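Long-range contacts in F5/8 type C domain protein (Clostridium perfringens, PDB 7JRM), which probably binds carbohydrate through a calcium-containing CBM51 module, as part of the mucin-directed O-glycopeptidase ZmpB: residues V79-L89 with D220-Y229; I393-R401 with F447-Y458. One frame throughout, in Å; residues are numbered along the deposited sequence.

Contact 1. Residues V79-L89 with D220-Y229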
loop_
_atom_site.group_PDB
_atom_site.type_symbol
_atom_site.label_atom_id
_atom_site.label_comp_id
_atom_site.label_asym_id
_atom_site.label_seq_id
_atom_site.Cartn_x
_atom_site.Cartn_y
_atom_site.Cartn_z
ATOM N N VAL A 79 11.476 13.429 15.167
ATOM C CA VAL A 79 10.450 12.738 14.392
ATOM C C VAL A 79 9.824 11.701 15.312
ATOM O O VAL A 79 10.449 10.678 15.622
ATOM C CB VAL A 79 11.023 12.087 13.125
ATOM C CG1 VAL A 79 9.933 11.344 12.370
ATOM C CG2 VAL A 79 11.675 13.139 12.238
ATOM N N THR A 80 8.595 11.959 15.749
ATOM C CA THR A 80 7.944 11.176 16.788
ATOM C C THR A 80 6.694 10.494 16.244
ATOM O O THR A 80 6.272 10.723 15.108
ATOM C CB THR A 80 7.582 12.058 17.990
ATOM O OG1 THR A 80 6.618 13.040 17.589
ATOM C CG2 THR A 80 8.822 12.765 18.520
ATOM N N ASP A 81 6.097 9.646 17.083
ATOM C CA ASP A 81 4.902 8.901 16.704
ATOM C C ASP A 81 3.775 9.111 17.710
ATOM O O ASP A 81 2.955 10.021 17.549
ATOM C CB ASP A 81 5.220 7.409 16.575
ATOM C CG ASP A 81 4.058 6.611 16.011
ATOM O OD1 ASP A 81 3.195 7.212 15.338
ATOM O OD2 ASP A 81 4.007 5.384 16.242
ATOM N N LYS A 82 3.726 8.274 18.744
ATOM C CA LYS A 82 2.649 8.351 19.722
ATOM C C LYS A 82 2.757 9.627 20.549
ATOM O O LYS A 82 3.850 10.045 20.942
ATOM C CB LYS A 82 2.677 7.131 20.641
ATOM C CG LYS A 82 2.437 5.807 19.934
ATOM C CD LYS A 82 1.256 5.889 18.980
ATOM C CE LYS A 82 0.851 4.508 18.491
ATOM N NZ LYS A 82 0.135 4.566 17.187
ATOM N N GLU A 83 1.609 10.244 20.815
ATOM C CA GLU A 83 1.543 11.468 21.598
ATOM C C GLU A 83 0.573 11.288 22.756
ATOM O O GLU A 83 -0.405 10.541 22.660
ATOM C CB GLU A 83 1.114 12.665 20.737
ATOM C CG GLU A 83 2.074 12.984 19.603
ATOM C CD GLU A 83 1.512 14.001 18.628
ATOM O OE1 GLU A 83 0.364 14.448 18.827
ATOM O OE2 GLU A 83 2.222 14.353 17.662
ATOM N N THR A 84 0.861 11.979 23.856
ATOM C CA THR A 84 0.033 11.940 25.055
ATOM C C THR A 84 -0.171 13.362 25.550
ATOM O O THR A 84 0.795 14.033 25.928
ATOM C CB THR A 84 0.675 11.084 26.153
ATOM O OG1 THR A 84 0.965 9.778 25.641
ATOM C CG2 THR A 84 -0.262 10.963 27.346
ATOM N N GLN A 85 -1.419 13.821 25.541
ATOM C CA GLN A 85 -1.724 15.151 26.045
ATOM C C GLN A 85 -1.489 15.212 27.549
ATOM O O GLN A 85 -1.832 14.284 28.285
ATOM C CB GLN A 85 -3.172 15.525 25.724
ATOM C CG GLN A 85 -3.442 15.755 24.247
ATOM C CD GLN A 85 -3.003 17.129 23.780
ATOM O OE1 GLN A 85 -2.821 18.043 24.585
ATOM N NE2 GLN A 85 -2.832 17.284 22.472
ATOM N N LEU A 86 -0.885 16.313 28.002
ATOM C CA LEU A 86 -0.668 16.490 29.434
ATOM C C LEU A 86 -1.991 16.611 30.178
ATOM O O LEU A 86 -2.120 16.142 31.315
ATOM C CB LEU A 86 0.206 17.721 29.685
ATOM C CG LEU A 86 1.694 17.460 29.931
ATOM C CD1 LEU A 86 2.321 16.740 28.747
ATOM C CD2 LEU A 86 2.421 18.761 30.213
ATOM N N SER A 87 -2.990 17.234 29.548
ATOM C CA SER A 87 -4.310 17.341 30.157
ATOM C C SER A 87 -5.008 15.990 30.263
ATOM O O SER A 87 -5.972 15.863 31.025
ATOM C CB SER A 87 -5.173 18.320 29.363
ATOM O OG SER A 87 -5.572 17.760 28.125
ATOM N N ASP A 88 -4.551 14.986 29.519
ATOM C CA ASP A 88 -5.041 13.622 29.663
ATOM C C ASP A 88 -4.298 12.847 30.743
ATOM O O ASP A 88 -4.556 11.652 30.919
ATOM C CB ASP A 88 -4.940 12.877 28.328
ATOM C CG ASP A 88 -5.948 13.369 27.309
ATOM O OD1 ASP A 88 -6.832 14.167 27.686
ATOM O OD2 ASP A 88 -5.861 12.955 26.134
ATOM N N LEU A 89 -3.386 13.495 31.458
ATOM C CA LEU A 89 -2.649 12.901 32.564
ATOM C C LEU A 89 -2.947 13.680 33.841
ATOM O O LEU A 89 -3.659 14.688 33.832
ATOM C CB LEU A 89 -1.145 12.888 32.274
ATOM C CG LEU A 89 -0.663 12.013 31.115
ATOM C CD1 LEU A 89 0.695 12.486 30.624
ATOM C CD2 LEU A 89 -0.606 10.553 31.532
ATOM N N ASP A 220 -2.045 22.749 23.691
ATOM C CA ASP A 220 -1.671 21.510 23.009
ATOM C C ASP A 220 -0.430 20.874 23.629
ATOM O O ASP A 220 0.317 20.162 22.953
ATOM C CB ASP A 220 -1.461 21.743 21.509
ATOM C CG ASP A 220 -1.956 20.586 20.662
ATOM O OD1 ASP A 220 -3.178 20.323 20.666
ATOM O OD2 ASP A 220 -1.124 19.943 19.988
ATOM N N ALA A 221 -0.200 21.131 24.917
ATOM C CA ALA A 221 0.954 20.573 25.610
ATOM C C ALA A 221 0.853 19.055 25.653
ATOM O O ALA A 221 -0.132 18.505 26.155
ATOM C CB ALA A 221 1.048 21.146 27.022
ATOM N N LYS A 222 1.872 18.380 25.129
ATOM C CA LYS A 222 1.801 16.934 24.985
ATOM C C LYS A 222 3.203 16.346 24.966
ATOM O O LYS A 222 4.166 17.006 24.564
ATOM C CB LYS A 222 1.051 16.544 23.707
ATOM C CG LYS A 222 1.703 17.054 22.430
ATOM C CD LYS A 222 0.847 16.758 21.210
ATOM C CE LYS A 222 1.364 17.489 19.981
ATOM N NZ LYS A 222 0.401 17.419 18.846
ATOM N N PHE A 223 3.301 15.099 25.413
ATOM C CA PHE A 223 4.516 14.320 25.240
ATOM C C PHE A 223 4.517 13.672 23.863
ATOM O O PHE A 223 3.464 13.372 23.295
ATOM C CB PHE A 223 4.631 13.242 26.318
ATOM C CG PHE A 223 4.986 13.772 27.678
ATOM C CD1 PHE A 223 6.197 14.410 27.894
ATOM C CD2 PHE A 223 4.114 13.623 28.744
ATOM C CE1 PHE A 223 6.529 14.895 29.146
ATOM C CE2 PHE A 223 4.440 14.105 29.999
ATOM C CZ PHE A 223 5.649 14.742 30.200
ATOM N N ARG A 224 5.714 13.463 23.321
ATOM C CA ARG A 224 5.872 12.812 22.026
ATOM C C ARG A 224 6.990 11.787 22.127
ATOM O O ARG A 224 8.089 12.109 22.586
ATOM C CB ARG A 224 6.176 13.829 20.921
ATOM C CG ARG A 224 5.130 14.922 20.770
ATOM C CD ARG A 224 5.582 15.987 19.785
ATOM N NE ARG A 224 5.637 15.482 18.416
ATOM C CZ ARG A 224 5.042 16.066 17.382
ATOM N NH1 ARG A 224 5.144 15.538 16.171
ATOM N NH2 ARG A 224 4.341 17.178 17.559
ATOM N N ASN A 225 6.707 10.561 21.699
ATOM C CA ASN A 225 7.649 9.459 21.810
ATOM C C ASN A 225 8.131 9.019 20.434
ATOM O O ASN A 225 7.395 9.093 19.445
ATOM C CB ASN A 225 7.019 8.267 22.535
ATOM C CG ASN A 225 7.096 8.396 24.041
ATOM O OD1 ASN A 225 7.424 9.460 24.565
ATOM N ND2 ASN A 225 6.797 7.312 24.746
ATOM N N LEU A 226 9.378 8.560 20.385
ATOM C CA LEU A 226 9.909 7.982 19.161
ATOM C C LEU A 226 9.129 6.724 18.797
ATOM O O LEU A 226 8.599 6.022 19.664
ATOM C CB LEU A 226 11.395 7.655 19.322
ATOM C CG LEU A 226 12.295 8.803 19.785
ATOM C CD1 LEU A 226 13.750 8.360 19.843
ATOM C CD2 LEU A 226 12.135 10.009 18.873
ATOM N N ALA A 227 9.058 6.444 17.498
ATOM C CA ALA A 227 8.270 5.316 17.022
ATOM C C ALA A 227 8.825 4.001 17.554
ATOM O O ALA A 227 10.040 3.822 17.680
ATOM C CB ALA A 227 8.242 5.297 15.494
ATOM N N GLU A 228 7.920 3.080 17.874
ATOM C CA GLU A 228 8.285 1.737 18.301
ATOM C C GLU A 228 8.485 0.792 17.125
ATOM O O GLU A 228 8.565 -0.425 17.325
ATOM C CB GLU A 228 7.222 1.178 19.249
ATOM C CG GLU A 228 7.283 1.761 20.651
ATOM C CD GLU A 228 6.232 1.179 21.575
ATOM O OE1 GLU A 228 5.028 1.312 21.268
ATOM O OE2 GLU A 228 6.612 0.587 22.606
ATOM N N TYR A 229 8.565 1.324 15.908
ATOM C CA TYR A 229 8.779 0.535 14.706
ATOM C C TYR A 229 9.767 1.268 13.812
ATOM O O TYR A 229 10.055 2.452 14.004
ATOM C CB TYR A 229 7.463 0.286 13.956
ATOM C CG TYR A 229 6.880 1.537 13.337
ATOM C CD1 TYR A 229 6.125 2.423 14.094
ATOM C CD2 TYR A 229 7.095 1.840 11.997
ATOM C CE1 TYR A 229 5.595 3.570 13.536
ATOM C CE2 TYR A 229 6.571 2.985 11.431
ATOM C CZ TYR A 229 5.822 3.846 12.205
ATOM O OH TYR A 229 5.296 4.987 11.645
HETATM O O HOH W 1 5.324 3.885 18.027
HETATM O O HOH W 2 5.768 6.058 19.786
HETATM O O HOH W 3 1.100 15.914 16.130
HETATM O O HOH W 4 -2.505 18.936 27.062
#
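Strand 83-85 runs antiparallel to strand 221-224, with Thr-84 and Phe-223 as the hydrogen-bonded pair and further backbone bonds joining Asp-81 and Lys-82 to Asn-225 and Leu-86 to Ala-221. Glu-83, Lys-222 and Arg-224 share one face of this ladder. Glu-83 OE1 takes Lys-222 NZ at 3.0 Å from above the carboxylate plane, and NZ also reaches Asp-220 OD2 at 3.2 Å. Glu-83 OE2 instead lies over the centre of the Arg-224 guanidinium face, 3.5 Å from NH1, where no N-H points at it. The in-plane N-H at NE is used by Thr-80: Arg-224 NE donates to Thr-80 OG1 at 2.8 Å (161°). OG1 sits between the backbone N and the carbonyl carbon of its own residue (chi1 64°), which turns it to the guanidinium edge. Asp-147 pairs with Arg-224 NH2. Leu-86 CD1 makes a CH-pi contact 3.9 Å from the centroid of Phe-223, on the other face of the sheet, and Leu-89 CD1 meets the ring edge at CD2, 4.1 Å away. Tyr-143 stacks on Phe-223. The pairing joins strand 83-85 to strand 215-224 in the antiparallel sheet of the NPCBM-type beta domain. The Thr-80 and Asp-147 bonds probably limit how the guanidinium turns, while the positive charges of Lys-222 and Arg-224 would favour an ionised Glu-83.

Contact 2. Residues I393-R401 with F447-Y458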
loop_
_atom_site.group_PDB
_atom_site.type_symbol
_atom_site.label_atom_id
_atom_site.label_comp_id
_atom_site.label_asym_id
_atom_site.label_seq_id
_atom_site.Cartn_x
_atom_site.Cartn_y
_atom_site.Cartn_z
ATOM N N ILE A 393 -22.046 -47.572 -24.583
ATOM C CA ILE A 393 -21.787 -46.495 -23.637
ATOM C C ILE A 393 -20.699 -45.602 -24.214
ATOM O O ILE A 393 -19.683 -46.099 -24.714
ATOM C CB ILE A 393 -21.365 -47.031 -22.254
ATOM C CG1 ILE A 393 -22.345 -48.101 -21.768
ATOM C CG2 ILE A 393 -21.273 -45.894 -21.246
ATOM C CD1 ILE A 393 -22.023 -48.645 -20.391
ATOM N N GLY A 394 -20.912 -44.289 -24.145
ATOM C CA GLY A 394 -19.946 -43.345 -24.662
ATOM C C GLY A 394 -19.824 -42.139 -23.752
ATOM O O GLY A 394 -20.699 -41.854 -22.930
ATOM N N ASP A 395 -18.710 -41.433 -23.915
ATOM C CA ASP A 395 -18.439 -40.224 -23.153
ATOM C C ASP A 395 -18.937 -39.007 -23.920
ATOM O O ASP A 395 -18.712 -38.884 -25.127
ATOM C CB ASP A 395 -16.942 -40.091 -22.871
ATOM C CG ASP A 395 -16.612 -38.857 -22.065
ATOM O OD1 ASP A 395 -17.438 -38.474 -21.211
ATOM O OD2 ASP A 395 -15.531 -38.271 -22.284
ATOM N N SER A 396 -19.614 -38.105 -23.214
ATOM C CA SER A 396 -20.224 -36.935 -23.837
ATOM C C SER A 396 -20.003 -35.694 -22.979
ATOM O O SER A 396 -20.923 -34.920 -22.711
ATOM C CB SER A 396 -21.714 -37.167 -24.083
ATOM O OG SER A 396 -22.442 -37.129 -22.868
ATOM N N LYS A 397 -18.765 -35.486 -22.539
ATOM C CA LYS A 397 -18.393 -34.284 -21.803
ATOM C C LYS A 397 -17.501 -33.420 -22.688
ATOM O O LYS A 397 -16.414 -33.847 -23.092
ATOM C CB LYS A 397 -17.698 -34.626 -20.483
ATOM C CG LYS A 397 -16.513 -35.572 -20.592
ATOM N N VAL A 398 -17.977 -32.220 -23.006
ATOM C CA VAL A 398 -17.222 -31.239 -23.777
ATOM C C VAL A 398 -16.936 -30.062 -22.858
ATOM O O VAL A 398 -17.863 -29.392 -22.387
ATOM C CB VAL A 398 -17.984 -30.793 -25.035
ATOM C CG1 VAL A 398 -17.079 -29.970 -25.938
ATOM C CG2 VAL A 398 -18.531 -32.003 -25.779
ATOM N N TYR A 399 -15.656 -29.811 -22.599
ATOM C CA TYR A 399 -15.249 -28.818 -21.615
ATOM C C TYR A 399 -15.042 -27.457 -22.263
ATOM O O TYR A 399 -14.442 -27.349 -23.337
ATOM C CB TYR A 399 -13.961 -29.254 -20.915
ATOM C CG TYR A 399 -14.087 -30.531 -20.119
ATOM C CD1 TYR A 399 -13.671 -31.745 -20.647
ATOM C CD2 TYR A 399 -14.614 -30.521 -18.834
ATOM C CE1 TYR A 399 -13.781 -32.916 -19.922
ATOM C CE2 TYR A 399 -14.728 -31.688 -18.101
ATOM C CZ TYR A 399 -14.311 -32.881 -18.649
ATOM O OH TYR A 399 -14.422 -34.044 -17.922
ATOM N N ASN A 400 -15.542 -26.418 -21.600
ATOM C CA ASN A 400 -15.235 -25.048 -21.978
ATOM C C ASN A 400 -14.009 -24.588 -21.189
ATOM O O ASN A 400 -13.344 -25.385 -20.522
ATOM C CB ASN A 400 -16.450 -24.146 -21.760
ATOM C CG ASN A 400 -16.868 -24.058 -20.302
ATOM O OD1 ASN A 400 -16.387 -24.810 -19.455
ATOM N ND2 ASN A 400 -17.771 -23.130 -20.005
ATOM N N ARG A 401 -13.698 -23.291 -21.253
ATOM C CA ARG A 401 -12.520 -22.788 -20.555
ATOM C C ARG A 401 -12.648 -22.941 -19.045
ATOM O O ARG A 401 -11.646 -23.170 -18.358
ATOM C CB ARG A 401 -12.275 -21.325 -20.924
ATOM C CG ARG A 401 -11.499 -21.137 -22.216
ATOM C CD ARG A 401 -11.225 -19.669 -22.482
ATOM N NE ARG A 401 -12.427 -18.963 -22.917
ATOM C CZ ARG A 401 -12.432 -17.725 -23.399
ATOM N NH1 ARG A 401 -11.296 -17.048 -23.507
ATOM N NH2 ARG A 401 -13.573 -17.163 -23.771
ATOM N N PHE A 447 -23.287 -29.630 -28.760
ATOM C CA PHE A 447 -22.889 -28.766 -27.659
ATOM C C PHE A 447 -22.772 -27.334 -28.158
ATOM O O PHE A 447 -22.456 -27.091 -29.326
ATOM C CB PHE A 447 -21.571 -29.230 -27.018
ATOM C CG PHE A 447 -20.343 -28.905 -27.825
ATOM C CD1 PHE A 447 -19.885 -29.781 -28.795
ATOM C CD2 PHE A 447 -19.632 -27.737 -27.595
ATOM C CE1 PHE A 447 -18.752 -29.493 -29.531
ATOM C CE2 PHE A 447 -18.500 -27.441 -28.331
ATOM C CZ PHE A 447 -18.059 -28.320 -29.299
ATOM N N GLU A 448 -23.035 -26.389 -27.258
ATOM C CA GLU A 448 -22.945 -24.974 -27.584
ATOM C C GLU A 448 -22.629 -24.186 -26.320
ATOM O O GLU A 448 -23.037 -24.559 -25.217
ATOM C CB GLU A 448 -24.237 -24.459 -28.233
ATOM C CG GLU A 448 -25.417 -24.333 -27.281
ATOM C CD GLU A 448 -26.753 -24.404 -27.997
ATOM O OE1 GLU A 448 -27.048 -23.491 -28.796
ATOM O OE2 GLU A 448 -27.507 -25.372 -27.760
ATOM N N ASP A 449 -21.888 -23.097 -26.499
ATOM C CA ASP A 449 -21.519 -22.203 -25.409
ATOM C C ASP A 449 -21.132 -20.863 -26.023
ATOM O O ASP A 449 -21.233 -20.665 -27.237
ATOM C CB ASP A 449 -20.385 -22.796 -24.564
ATOM C CG ASP A 449 -20.316 -22.195 -23.171
ATOM O OD1 ASP A 449 -21.384 -21.984 -22.559
ATOM O OD2 ASP A 449 -19.193 -21.935 -22.689
ATOM N N GLU A 450 -20.689 -19.938 -25.172
ATOM C CA GLU A 450 -20.267 -18.622 -25.637
ATOM C C GLU A 450 -19.069 -18.747 -26.571
ATOM O O GLU A 450 -17.926 -18.866 -26.117
ATOM C CB GLU A 450 -19.933 -17.713 -24.452
ATOM C CG GLU A 450 -19.456 -16.322 -24.848
ATOM C CD GLU A 450 -20.320 -15.693 -25.925
ATOM O OE1 GLU A 450 -19.886 -15.664 -27.096
ATOM O OE2 GLU A 450 -21.431 -15.224 -25.600
ATOM N N GLY A 451 -19.325 -18.730 -27.877
ATOM C CA GLY A 451 -18.279 -18.845 -28.869
ATOM C C GLY A 451 -17.729 -20.239 -29.075
ATOM O O GLY A 451 -16.795 -20.405 -29.869
ATOM N N PHE A 452 -18.274 -21.246 -28.393
ATOM C CA PHE A 452 -17.785 -22.619 -28.482
ATOM C C PHE A 452 -18.962 -23.531 -28.800
ATOM O O PHE A 452 -19.855 -23.710 -27.966
ATOM C CB PHE A 452 -17.098 -23.042 -27.182
ATOM C CG PHE A 452 -16.433 -24.387 -27.256
ATOM C CD1 PHE A 452 -15.703 -24.755 -28.373
ATOM C CD2 PHE A 452 -16.531 -25.279 -26.201
ATOM C CE1 PHE A 452 -15.088 -25.992 -28.440
ATOM C CE2 PHE A 452 -15.917 -26.515 -26.260
ATOM C CZ PHE A 452 -15.194 -26.872 -27.381
ATOM N N SER A 453 -18.961 -24.107 -30.000
ATOM C CA SER A 453 -20.034 -24.989 -30.435
ATOM C C SER A 453 -19.468 -26.014 -31.406
ATOM O O SER A 453 -18.364 -25.855 -31.932
ATOM C CB SER A 453 -21.176 -24.203 -31.088
ATOM O OG SER A 453 -20.857 -23.863 -32.426
ATOM N N GLY A 454 -20.236 -27.070 -31.640
ATOM C CA GLY A 454 -19.820 -28.083 -32.591
ATOM C C GLY A 454 -20.558 -29.391 -32.361
ATOM O O GLY A 454 -21.620 -29.422 -31.743
ATOM N N VAL A 455 -19.959 -30.464 -32.878
ATOM C CA VAL A 455 -20.555 -31.795 -32.855
ATOM C C VAL A 455 -19.470 -32.810 -32.524
ATOM O O VAL A 455 -18.424 -32.845 -33.180
ATOM C CB VAL A 455 -21.218 -32.147 -34.202
ATOM C CG1 VAL A 455 -21.417 -33.653 -34.327
ATOM C CG2 VAL A 455 -22.536 -31.409 -34.361
ATOM N N MET A 456 -19.717 -33.633 -31.507
ATOM C CA MET A 456 -18.862 -34.769 -31.185
ATOM C C MET A 456 -19.555 -36.034 -31.675
ATOM O O MET A 456 -20.650 -36.366 -31.207
ATOM C CB MET A 456 -18.590 -34.843 -29.683
ATOM C CG MET A 456 -17.588 -35.914 -29.287
ATOM S SD MET A 456 -16.724 -35.511 -27.757
ATOM C CE MET A 456 -15.996 -37.093 -27.350
ATOM N N PHE A 457 -18.923 -36.734 -32.612
ATOM C CA PHE A 457 -19.559 -37.831 -33.329
ATOM C C PHE A 457 -18.978 -39.170 -32.895
ATOM O O PHE A 457 -17.755 -39.327 -32.814
ATOM C CB PHE A 457 -19.399 -37.657 -34.840
ATOM C CG PHE A 457 -20.061 -38.735 -35.646
ATOM C CD1 PHE A 457 -21.438 -38.759 -35.796
ATOM C CD2 PHE A 457 -19.309 -39.728 -36.253
ATOM C CE1 PHE A 457 -22.052 -39.752 -36.536
ATOM C CE2 PHE A 457 -19.918 -40.724 -36.994
ATOM C CZ PHE A 457 -21.291 -40.735 -37.137
ATOM N N TYR A 458 -19.862 -40.125 -32.622
ATOM C CA TYR A 458 -19.516 -41.517 -32.380
ATOM C C TYR A 458 -20.169 -42.390 -33.444
ATOM O O TYR A 458 -21.020 -41.941 -34.216
ATOM C CB TYR A 458 -19.974 -41.978 -30.991
ATOM C CG TYR A 458 -19.155 -41.470 -29.829
ATOM C CD1 TYR A 458 -17.986 -42.112 -29.443
ATOM C CD2 TYR A 458 -19.566 -40.364 -29.097
ATOM C CE1 TYR A 458 -17.244 -41.661 -28.369
ATOM C CE2 TYR A 458 -18.830 -39.904 -28.026
ATOM C CZ TYR A 458 -17.669 -40.554 -27.666
ATOM O OH TYR A 458 -16.933 -40.098 -26.597
HETATM O O HOH W 5 -16.416 -42.445 -25.339
HETATM O O HOH W 6 -15.964 -18.256 -24.655
#
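The Phe-447 ring carries Val-398 CG1 over the centre of one face, 3.6 Å from the centroid and only 6° off the normal, a CH-pi contact; the backbone N of Gly-454 lies over the opposite face, toward the rim. Phe-452 comes to the Phe-447 edge with CG in plane, while Phe-447 CE2 sits over the centre of the Phe-452 ring face. Val-398 has CG1 anti to its backbone N (chi1 -170°), which brings that methyl down on the Phe-447 face and beside Phe-452, 3.7 Å from its CE2. Tyr-399 O approaches the same Phe-452 CE2 at 3.4 Å, obliquely to the ring. Strands 440-449 and 452-461 form a beta hairpin, turning through Glu-450 and Gly-451, in a mixed sheet; the segment 393-401 leaves strand 391-395 of a separate two-stranded sheet and passes over the hairpin's inward side chains. At one end Tyr-458 OH donates to Asp-395 O at 2.6 Å, in the carbonyl plane on a lone pair, and a water joins the same hydroxyl to Asp-395 N. Met-456 CE lies 3.9 Å from Asp-395 O, its chain extended beyond CG. At the turn end Asn-400 ND2 donates to Asp-449 OD2 (3.3 Å, 159°), arriving from above the carboxylate plane, while Asn-400 OD1 accepts from Lys-404 N. Beyond it a water bridges Arg-401 NH2 and Glu-450 O.

In the fold
The two contacts lie on opposite sides of the chain's centre, their centres about 69 Å apart and their nearest atoms about 44 Å apart, and share no strand or sheet. Both are partly buried, contact 2 the more so: five of its nine touching residues are buried and none exposed, against six of eighteen buried and two exposed in contact 1. Contact 1 joins neighbouring strands, so backbone bonds set its register; it gathers its charges on the face of Glu-83 and Lys-222, with Phe-223 on the other. Contact 2 joins a loop-like segment to a hairpin of another sheet, largely through the hairpin's side chains, with no backbone-to-backbone hydrogen bond between its segments; its middle is aromatic and apolar.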